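Local coordinates for protein cephalosporin hydroxylase CMCI (Streptomyces clavuligerus, PDB 2BM8) that takes part in cephamycin biosynthesis, probably in modifying the cephalosporin nucleus, through a Rossmann-like domain related to O-methyltransferases, at residues D66-V72 / A220-L224; Y73-L77 / W98-T103; I184-P190 / Q223-G227. The protein carries 3 engineered substitutions. All coordinates share one frame; numbering follows the deposited sequence.

Contact 1 of 3, residues D66-V72 / A220-L224; sequences DPDTQAV and ASSQL
The side-chain amide of Gln223 lies against the start of helix 67-80, where its OE1 takes two hydrogen bonds. One comes nearly straight from Asp66 N (3.0 Å to OE1, 171° at the hydrogen), with the donor tilted 22° from the carbonyl plane; the other comes from Thr69 OG1, 2.7 Å from OE1, in that plane and on a lone pair. Thr69 OG1 in turn accepts from Ser221 OG at 3.1 Å, so the hydroxyls form a chain of donors, Ser221 to Thr69 to the amide oxygen. Beyond CG the Gln223 chain is extended (chi2 170°), which carries the amide as far as the N-terminus of the helix, while NE2 bonds to Leu64 O. The Asp66 carboxylate stacks almost parallel to this amide, and water 1 joins Asp66 OD1 to Gln223 N. An alanine here would remove the acceptor shared by Asp66 N and Thr69 OG1, and would probably leave both without their mate and the Thr69 hydroxyl free to turn.

Apolar contacts follow one helical turn on. Val72 sends CG1 tip to tip against Leu224 CD1 (3.4 Å) and CG2 against Ala220 CB (3.3 Å), both close approaches. Along one flank Pro67 and Ala220 also pack on a neighbouring subunit.

Two local motifs meet here. Asp66 is the N-cap of helix 67-80, its OD1 accepting weakly from Asp68 N and Thr69 N, and Ser221 OG accepts from Leu224 N (3.1 Å) in an ST motif; together they join the helix before the first strand of the Rossmann-like sheet to the loop before its strand 228-231.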
loop_
_atom_site.group_PDB
_atom_site.type_symbol
_atom_site.label_atom_id
_atom_site.label_comp_id
_atom_site.label_asym_id
_atom_site.label_seq_id
_atom_site.Cartn_x
_atom_site.Cartn_y
_atom_site.Cartn_z
ATOM N N ASP B 66 -5.463 20.384 11.214
ATOM C CA ASP B 66 -6.443 19.428 10.719
ATOM C C ASP B 66 -7.199 18.711 11.851
ATOM O O ASP B 66 -6.864 18.897 13.018
ATOM C CB ASP B 66 -5.858 18.517 9.609
ATOM C CG ASP B 66 -4.809 17.561 10.087
ATOM O OD1 ASP B 66 -4.907 17.024 11.215
ATOM O OD2 ASP B 66 -3.851 17.253 9.337
ATOM N N PRO B 67 -8.283 18.003 11.520
ATOM C CA PRO B 67 -9.112 17.349 12.532
ATOM C C PRO B 67 -8.384 16.454 13.538
ATOM O O PRO B 67 -8.781 16.422 14.678
ATOM C CB PRO B 67 -10.087 16.515 11.691
ATOM C CG PRO B 67 -10.254 17.308 10.465
ATOM C CD PRO B 67 -8.865 17.836 10.173
ATOM N N ASP B 68 -7.359 15.736 13.130
ATOM C CA ASP B 68 -6.643 14.876 14.053
ATOM C C ASP B 68 -5.855 15.722 15.043
ATOM O O ASP B 68 -5.728 15.360 16.210
ATOM C CB ASP B 68 -5.749 13.909 13.265
ATOM C CG ASP B 68 -6.573 13.026 12.311
ATOM O OD1 ASP B 68 -7.589 12.446 12.790
ATOM O OD2 ASP B 68 -6.333 12.881 11.075
ATOM N N THR B 69 -5.332 16.852 14.575
ATOM C CA THR B 69 -4.627 17.787 15.447
ATOM C C THR B 69 -5.557 18.508 16.439
ATOM O O THR B 69 -5.232 18.629 17.622
ATOM C CB THR B 69 -3.883 18.790 14.591
ATOM O OG1 THR B 69 -2.875 18.098 13.854
ATOM C CG2 THR B 69 -3.105 19.777 15.445
ATOM N N GLN B 70 -6.700 18.978 15.933
ATOM C CA GLN B 70 -7.755 19.542 16.759
ATOM C C GLN B 70 -8.142 18.572 17.870
ATOM O O GLN B 70 -8.297 18.985 19.017
ATOM C CB GLN B 70 -8.985 19.867 15.909
ATOM C CG GLN B 70 -8.822 21.055 14.965
ATOM C CD GLN B 70 -10.012 21.195 14.012
ATOM O OE1 GLN B 70 -11.176 21.159 14.451
ATOM N NE2 GLN B 70 -9.727 21.342 12.714
ATOM N N ALA B 71 -8.280 17.293 17.537
ATOM C CA ALA B 71 -8.619 16.256 18.530
ATOM C C ALA B 71 -7.584 16.126 19.659
ATOM O O ALA B 71 -7.939 16.007 20.825
ATOM C CB ALA B 71 -8.793 14.897 17.854
ATOM N N VAL B 72 -6.308 16.133 19.297
ATOM C CA VAL B 72 -5.233 16.092 20.271
ATOM C C VAL B 72 -5.273 17.335 21.179
ATOM O O VAL B 72 -5.290 17.198 22.398
ATOM C CB VAL B 72 -3.860 15.963 19.574
ATOM C CG1 VAL B 72 -2.729 16.258 20.548
ATOM C CG2 VAL B 72 -3.712 14.587 18.953
ATOM N N ALA B 220 0.031 11.183 18.003
ATOM C CA ALA B 220 -1.419 11.182 17.746
ATOM C C ALA B 220 -1.868 11.970 16.508
ATOM O O ALA B 220 -3.004 11.850 16.095
ATOM C CB ALA B 220 -2.168 11.663 18.986
ATOM N N SER B 221 -0.995 12.777 15.920
ATOM C CA SER B 221 -1.293 13.406 14.630
ATOM C C SER B 221 -0.055 13.669 13.803
ATOM O O SER B 221 1.007 13.942 14.349
ATOM C CB SER B 221 -2.070 14.716 14.822
ATOM O OG SER B 221 -1.211 15.825 15.063
ATOM N N SER B 222 -0.202 13.611 12.480
ATOM C CA SER B 222 0.910 13.884 11.575
ATOM C C SER B 222 1.481 15.309 11.731
ATOM O O SER B 222 2.670 15.511 11.529
ATOM C CB SER B 222 0.520 13.591 10.122
ATOM O OG SER B 222 -0.266 14.625 9.554
ATOM N N GLN B 223 0.670 16.285 12.145
ATOM C CA GLN B 223 1.192 17.643 12.344
ATOM C C GLN B 223 1.982 17.794 13.650
ATOM O O GLN B 223 2.934 18.563 13.708
ATOM C CB GLN B 223 0.074 18.699 12.285
ATOM C CG GLN B 223 -0.435 19.022 10.858
ATOM C CD GLN B 223 -1.694 19.881 10.878
ATOM O OE1 GLN B 223 -2.595 19.647 11.707
ATOM N NE2 GLN B 223 -1.774 20.875 9.963
ATOM N N LEU B 224 1.593 17.079 14.695
ATOM C CA LEU B 224 2.279 17.173 15.972
ATOM C C LEU B 224 3.335 16.089 16.178
ATOM O O LEU B 224 4.017 16.090 17.183
ATOM C CB LEU B 224 1.261 17.071 17.091
ATOM C CG LEU B 224 0.197 18.145 17.108
ATOM C CD1 LEU B 224 -0.846 17.789 18.142
ATOM C CD2 LEU B 224 0.837 19.493 17.385
HETATM O O HOH W 1 -2.173 16.023 11.503
#

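Contact 2 of 3, residues Y73-L77 / W98-T103; sequences YHDML and WFRDLT
Tyr73 and Phe99 form a T-shaped pair: the edge of Phe99 points into one face of the tyrosine ring, with CZ over its centre, the planes at 87° and the centroids 5.2 Å apart. The Phe99 ring has Leu77 CD2 at its edge, 4.1 Å from Phe99 CD2, and CE3 of Trp98 over one face, offset toward the rim. With CG anti to the backbone N (chi1 -178°), the Trp98 indole offers the edge of its six-membered ring to Tyr73, whose CB lies 3.9 Å from Trp98 CH2, while Leu102 CD2 covers one indole face. The His74 ring is met near its plane by Leu102, whose CD1 is 4.0 Å from His74 CD2.

Helices 67-80 and 94-106 flank strand 84-88 in sequence, the second belonging to the beta-alpha-beta crossover to strand 111-116, and both lie on the same face of the Rossmann-like sheet. Leu77 and Phe99 rest on Ile85, Tyr73 and Phe99 on Ile158. The short axes approach to 11.1 Å and cross at -48°, a separation filled by the aromatic and leucine side chains.

Farther along, Leu77 CD2 takes the aliphatic end of the contact, 3.8 Å from Thr103 CG2 and 4.3 Å from Leu102 CG. Tyr73 OH bonds to Glu186, beyond these helices. Across the subunit interface, Trp58 of a neighbouring subunit lies nearly parallel to the His74 ring and also packs on Leu102.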
loop_
_atom_site.group_PDB
_atom_site.type_symbol
_atom_site.label_atom_id
_atom_site.label_comp_id
_atom_site.label_asym_id
_atom_site.label_seq_id
_atom_site.Cartn_x
_atom_site.Cartn_y
_atom_site.Cartn_z
ATOM N N TYR B 73 -5.315 18.527 20.585
ATOM C CA TYR B 73 -5.398 19.769 21.372
ATOM C C TYR B 73 -6.650 19.828 22.248
ATOM O O TYR B 73 -6.654 20.464 23.277
ATOM C CB TYR B 73 -5.356 21.021 20.484
ATOM C CG TYR B 73 -3.961 21.430 20.050
ATOM C CD1 TYR B 73 -3.615 21.448 18.714
ATOM C CD2 TYR B 73 -2.997 21.816 20.979
ATOM C CE1 TYR B 73 -2.348 21.810 18.301
ATOM C CE2 TYR B 73 -1.713 22.191 20.580
ATOM C CZ TYR B 73 -1.390 22.181 19.233
ATOM O OH TYR B 73 -0.133 22.551 18.792
ATOM N N HIS B 74 -7.721 19.181 21.833
ATOM C CA HIS B 74 -8.921 19.191 22.638
ATOM C C HIS B 74 -8.666 18.421 23.923
ATOM O O HIS B 74 -8.974 18.921 25.006
ATOM C CB HIS B 74 -10.099 18.592 21.890
ATOM C CG HIS B 74 -11.297 18.402 22.752
ATOM N ND1 HIS B 74 -11.451 17.302 23.563
ATOM C CD2 HIS B 74 -12.374 19.191 22.969
ATOM C CE1 HIS B 74 -12.589 17.408 24.225
ATOM N NE2 HIS B 74 -13.164 18.549 23.889
ATOM N N ASP B 75 -8.093 17.216 23.791
ATOM C CA ASP B 75 -7.729 16.382 24.945
ATOM C C ASP B 75 -6.732 17.095 25.853
ATOM O O ASP B 75 -6.868 17.069 27.056
ATOM C CB ASP B 75 -7.136 15.031 24.504
ATOM C CG ASP B 75 -8.141 14.146 23.739
ATOM O OD1 ASP B 75 -9.364 14.369 23.898
ATOM O OD2 ASP B 75 -7.788 13.219 22.948
ATOM N N MET B 76 -5.748 17.754 25.259
ATOM C CA MET B 76 -4.728 18.470 26.008
ATOM C C MET B 76 -5.344 19.619 26.794
ATOM O O MET B 76 -5.079 19.778 27.964
ATOM C CB MET B 76 -3.668 18.998 25.052
ATOM C CG MET B 76 -2.483 19.661 25.741
ATOM S SD MET B 76 -1.323 20.303 24.536
ATOM C CE MET B 76 -0.779 18.774 23.736
ATOM N N LEU B 77 -6.186 20.403 26.142
ATOM C CA LEU B 77 -6.893 21.476 26.812
ATOM C C LEU B 77 -7.705 20.950 27.991
ATOM O O LEU B 77 -7.646 21.517 29.081
ATOM C CB LEU B 77 -7.795 22.223 25.832
ATOM C CG LEU B 77 -7.155 23.470 25.237
ATOM C CD1 LEU B 77 -5.750 23.224 24.699
ATOM C CD2 LEU B 77 -8.049 24.041 24.156
ATOM N N TRP B 98 -10.229 29.511 17.420
ATOM C CA TRP B 98 -10.597 28.145 17.760
ATOM C C TRP B 98 -10.190 27.843 19.199
ATOM O O TRP B 98 -11.009 27.385 19.983
ATOM C CB TRP B 98 -9.960 27.145 16.784
ATOM C CG TRP B 98 -10.337 25.722 17.064
ATOM C CD1 TRP B 98 -11.522 25.134 16.795
ATOM C CD2 TRP B 98 -9.535 24.735 17.693
ATOM N NE1 TRP B 98 -11.512 23.822 17.202
ATOM C CE2 TRP B 98 -10.297 23.556 17.766
ATOM C CE3 TRP B 98 -8.236 24.718 18.197
ATOM C CZ2 TRP B 98 -9.815 22.389 18.326
ATOM C CZ3 TRP B 98 -7.751 23.555 18.743
ATOM C CH2 TRP B 98 -8.542 22.409 18.813
ATOM N N PHE B 99 -8.944 28.128 19.545
ATOM C CA PHE B 99 -8.456 27.909 20.908
ATOM C C PHE B 99 -9.283 28.685 21.929
ATOM O O PHE B 99 -9.600 28.163 22.995
ATOM C CB PHE B 99 -6.991 28.335 21.054
ATOM C CG PHE B 99 -6.006 27.290 20.638
ATOM C CD1 PHE B 99 -5.024 27.581 19.701
ATOM C CD2 PHE B 99 -6.033 26.023 21.196
ATOM C CE1 PHE B 99 -4.104 26.626 19.320
ATOM C CE2 PHE B 99 -5.108 25.064 20.820
ATOM C CZ PHE B 99 -4.146 25.371 19.875
ATOM N N ARG B 100 -9.600 29.935 21.593
ATOM C CA ARG B 100 -10.437 30.792 22.423
ATOM C C ARG B 100 -11.829 30.203 22.588
ATOM O O ARG B 100 -12.310 30.040 23.693
ATOM C CB ARG B 100 -10.545 32.192 21.813
ATOM C CG ARG B 100 -11.163 33.217 22.749
ATOM C CD ARG B 100 -12.699 33.360 22.640
ATOM N NE ARG B 100 -13.167 33.395 21.251
ATOM C CZ ARG B 100 -13.025 34.437 20.435
ATOM N NH1 ARG B 100 -12.434 35.548 20.845
ATOM N NH2 ARG B 100 -13.466 34.373 19.196
ATOM N N ASP B 101 -12.480 29.894 21.478
ATOM C CA ASP B 101 -13.813 29.295 21.518
ATOM C C ASP B 101 -13.819 28.046 22.382
ATOM O O ASP B 101 -14.669 27.897 23.240
ATOM C CB ASP B 101 -14.275 28.917 20.120
ATOM C CG ASP B 101 -14.676 30.105 19.298
ATOM O OD1 ASP B 101 -14.701 31.240 19.793
ATOM O OD2 ASP B 101 -14.982 29.983 18.116
ATOM N N LEU B 102 -12.841 27.178 22.160
ATOM C CA LEU B 102 -12.815 25.861 22.776
ATOM C C LEU B 102 -12.582 25.944 24.272
ATOM O O LEU B 102 -13.141 25.170 25.038
ATOM C CB LEU B 102 -11.716 25.020 22.127
ATOM C CG LEU B 102 -11.829 23.509 22.234
ATOM C CD1 LEU B 102 -13.258 23.027 22.069
ATOM C CD2 LEU B 102 -10.946 22.886 21.187
ATOM N N THR B 103 -11.748 26.886 24.684
ATOM C CA THR B 103 -11.529 27.141 26.090
ATOM C C THR B 103 -12.779 27.754 26.759
ATOM O O THR B 103 -13.043 27.468 27.914
ATOM C CB THR B 103 -10.275 28.042 26.307
ATOM O OG1 THR B 103 -10.300 29.178 25.437
ATOM C CG2 THR B 103 -9.004 27.314 25.917
#

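Contact 3 of 3, residues I184-P190 / Q223-G227; sequences IIEDMIP and QLDRG
Two backbone hydrogen bonds join Ile185 and Asp187 to the loop 223-227. Ile185 N donates to Gly227 O at 3.0 Å, and Asp187 N donates to Gln223 O at 2.8 Å, in the carbonyl plane of that acceptor. Each carbonyl also receives a CA-H...O contact from the preceding residue, Ile184 and Glu186 respectively. Gly227 fits so closely against the Ile185 carbonyl that a beta carbon at this position would collide with its oxygen.

Side chains fill in around this frame. Leu224 CD2 touches Ile184 CG2 (3.8 Å) and Glu186 CG (3.7 Å), and the leucine runs alongside the glutamate stem. Asp187 likewise lies beside the Gln223 chain, its OD1 3.5 Å from Gln223 CG, and water 2 joins that oxygen to Gln223 NE2; Gln223 OE1 is held by Thr69 and Asp66. At the far end Pro190 CB packs 3.7 Å from Arg226 NH2.

The loop owes its shape to a type II beta turn from Leu224 to Gly227, closed by Gly227 N to Leu224 O (2.9 Å), with Arg226 at positive phi. A bend at chi3 (-77°) folds the Arg226 guanidinium back to grip Asp225 side-on, NE to OD1 and NH2 to OD2, both nitrogens lying above the carboxylate plane. Trp41 of a neighbouring subunit donates to Arg226 O. In the same chain, the Glu186 carboxylate meets Lys65 in a salt bridge and Tyr73 OH in a hydrogen bond.

Strand 182-185 ends here and leads into helix 189-195, while the turn delivers the chain into strand 228-231, its antiparallel neighbour in the sheet, with helix 67-80 packed against Ile184 and Leu224.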
loop_
_atom_site.group_PDB
_atom_site.type_symbol
_atom_site.label_atom_id
_atom_site.label_comp_id
_atom_site.label_asym_id
_atom_site.label_seq_id
_atom_site.Cartn_x
_atom_site.Cartn_y
_atom_site.Cartn_z
ATOM N N ILE B 184 5.503 23.210 22.095
ATOM C CA ILE B 184 5.118 22.380 20.965
ATOM C C ILE B 184 5.634 22.927 19.637
ATOM O O ILE B 184 5.443 24.101 19.316
ATOM C CB ILE B 184 3.587 22.248 20.920
ATOM C CG1 ILE B 184 3.123 21.360 22.077
ATOM C CG2 ILE B 184 3.134 21.647 19.598
ATOM C CD1 ILE B 184 1.673 21.488 22.411
ATOM N N ILE B 185 6.275 22.063 18.857
ATOM C CA ILE B 185 6.729 22.441 17.525
ATOM C C ILE B 185 5.945 21.644 16.519
ATOM O O ILE B 185 6.097 20.439 16.423
ATOM C CB ILE B 185 8.240 22.190 17.378
ATOM C CG1 ILE B 185 9.012 23.151 18.275
ATOM C CG2 ILE B 185 8.671 22.397 15.935
ATOM C CD1 ILE B 185 10.360 22.667 18.685
ATOM N N GLU B 186 5.089 22.315 15.770
ATOM C CA GLU B 186 4.266 21.626 14.784
ATOM C C GLU B 186 5.072 21.443 13.501
ATOM O O GLU B 186 5.934 22.258 13.209
ATOM C CB GLU B 186 2.975 22.407 14.531
ATOM C CG GLU B 186 2.089 22.578 15.772
ATOM C CD GLU B 186 0.659 23.017 15.452
ATOM O OE1 GLU B 186 0.366 23.251 14.267
ATOM O OE2 GLU B 186 -0.167 23.152 16.393
ATOM N N ASP B 187 4.845 20.327 12.802
ATOM C CA ASP B 187 5.290 20.087 11.424
ATOM C C ASP B 187 6.789 19.879 11.221
ATOM O O ASP B 187 7.198 18.920 10.546
ATOM C CB ASP B 187 4.823 21.216 10.495
ATOM C CG ASP B 187 3.306 21.291 10.387
ATOM O OD1 ASP B 187 2.710 20.300 9.888
ATOM O OD2 ASP B 187 2.637 22.276 10.778
ATOM N N MET B 188 7.599 20.764 11.795
ATOM C CA MET B 188 8.978 20.909 11.354
ATOM C C MET B 188 9.977 19.878 11.879
ATOM O O MET B 188 10.964 19.598 11.193
ATOM C CB MET B 188 9.496 22.325 11.652
ATOM C CG MET B 188 10.728 22.712 10.811
ATOM S SD MET B 188 10.522 22.540 8.983
ATOM C CE MET B 188 10.120 24.241 8.505
ATOM N N ILE B 189 9.735 19.301 13.058
ATOM C CA ILE B 189 10.749 18.432 13.668
ATOM C C ILE B 189 11.146 17.229 12.814
ATOM O O ILE B 189 12.317 16.939 12.696
ATOM C CB ILE B 189 10.374 18.031 15.113
ATOM C CG1 ILE B 189 10.954 19.080 16.062
ATOM C CG2 ILE B 189 10.913 16.650 15.480
ATOM C CD1 ILE B 189 10.505 18.986 17.468
ATOM N N PRO B 190 10.204 16.512 12.232
ATOM C CA PRO B 190 10.545 15.425 11.309
ATOM C C PRO B 190 11.406 15.836 10.120
ATOM O O PRO B 190 12.230 15.030 9.718
ATOM C CB PRO B 190 9.176 14.940 10.836
ATOM C CG PRO B 190 8.313 15.218 12.004
ATOM C CD PRO B 190 8.752 16.606 12.429
ATOM N N GLN B 223 0.670 16.285 12.145
ATOM C CA GLN B 223 1.192 17.643 12.344
ATOM C C GLN B 223 1.982 17.794 13.650
ATOM O O GLN B 223 2.934 18.563 13.708
ATOM C CB GLN B 223 0.074 18.699 12.285
ATOM C CG GLN B 223 -0.435 19.022 10.858
ATOM C CD GLN B 223 -1.694 19.881 10.878
ATOM O OE1 GLN B 223 -2.595 19.647 11.707
ATOM N NE2 GLN B 223 -1.774 20.875 9.963
ATOM N N LEU B 224 1.593 17.079 14.695
ATOM C CA LEU B 224 2.279 17.173 15.972
ATOM C C LEU B 224 3.335 16.089 16.178
ATOM O O LEU B 224 4.017 16.090 17.183
ATOM C CB LEU B 224 1.261 17.071 17.091
ATOM C CG LEU B 224 0.197 18.145 17.108
ATOM C CD1 LEU B 224 -0.846 17.789 18.142
ATOM C CD2 LEU B 224 0.837 19.493 17.385
ATOM N N ASP B 225 3.432 15.167 15.223
ATOM C CA ASP B 225 4.370 14.048 15.216
ATOM C C ASP B 225 5.676 14.390 15.891
ATOM O O ASP B 225 6.394 15.282 15.434
ATOM C CB ASP B 225 4.669 13.671 13.750
ATOM C CG ASP B 225 5.358 12.327 13.602
ATOM O OD1 ASP B 225 5.727 11.676 14.589
ATOM O OD2 ASP B 225 5.579 11.832 12.493
ATOM N N ARG B 226 5.971 13.677 16.978
ATOM C CA ARG B 226 7.258 13.752 17.675
ATOM C C ARG B 226 7.692 15.176 18.078
ATOM O O ARG B 226 8.889 15.430 18.208
ATOM C CB ARG B 226 8.348 13.098 16.814
ATOM C CG ARG B 226 8.221 11.588 16.633
ATOM C CD ARG B 226 9.152 11.022 15.551
ATOM N NE ARG B 226 8.634 11.295 14.207
ATOM C CZ ARG B 226 9.320 11.163 13.075
ATOM N NH1 ARG B 226 10.584 10.770 13.075
ATOM N NH2 ARG B 226 8.735 11.444 11.920
ATOM N N GLY B 227 6.727 16.074 18.304
ATOM C CA GLY B 227 7.003 17.489 18.553
ATOM C C GLY B 227 6.340 18.085 19.787
ATOM O O GLY B 227 6.421 19.294 20.008
HETATM O O HOH W 2 0.871 21.022 8.248
#

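How the contacts relate
Contact 2 is the core of the three, every touching residue buried, and it works by rings and aliphatic groups without a hydrogen bond between its helices. Contacts 1 and 3 are only partly buried and rely on polar bonds: side-chain amide and hydroxyls at a helix start in contact 1, backbone groups at a strand end in contact 3. Contacts 1 and 2 share helix 67-80; contacts 1 and 3 share Gln223 and Leu224, which face the helix and the strand end at once. Tyr73 ties contact 2 to contact 3, its OH 2.5 Å from Glu186 OE2 in a probable hydrogen bond. All three border a neighbouring subunit.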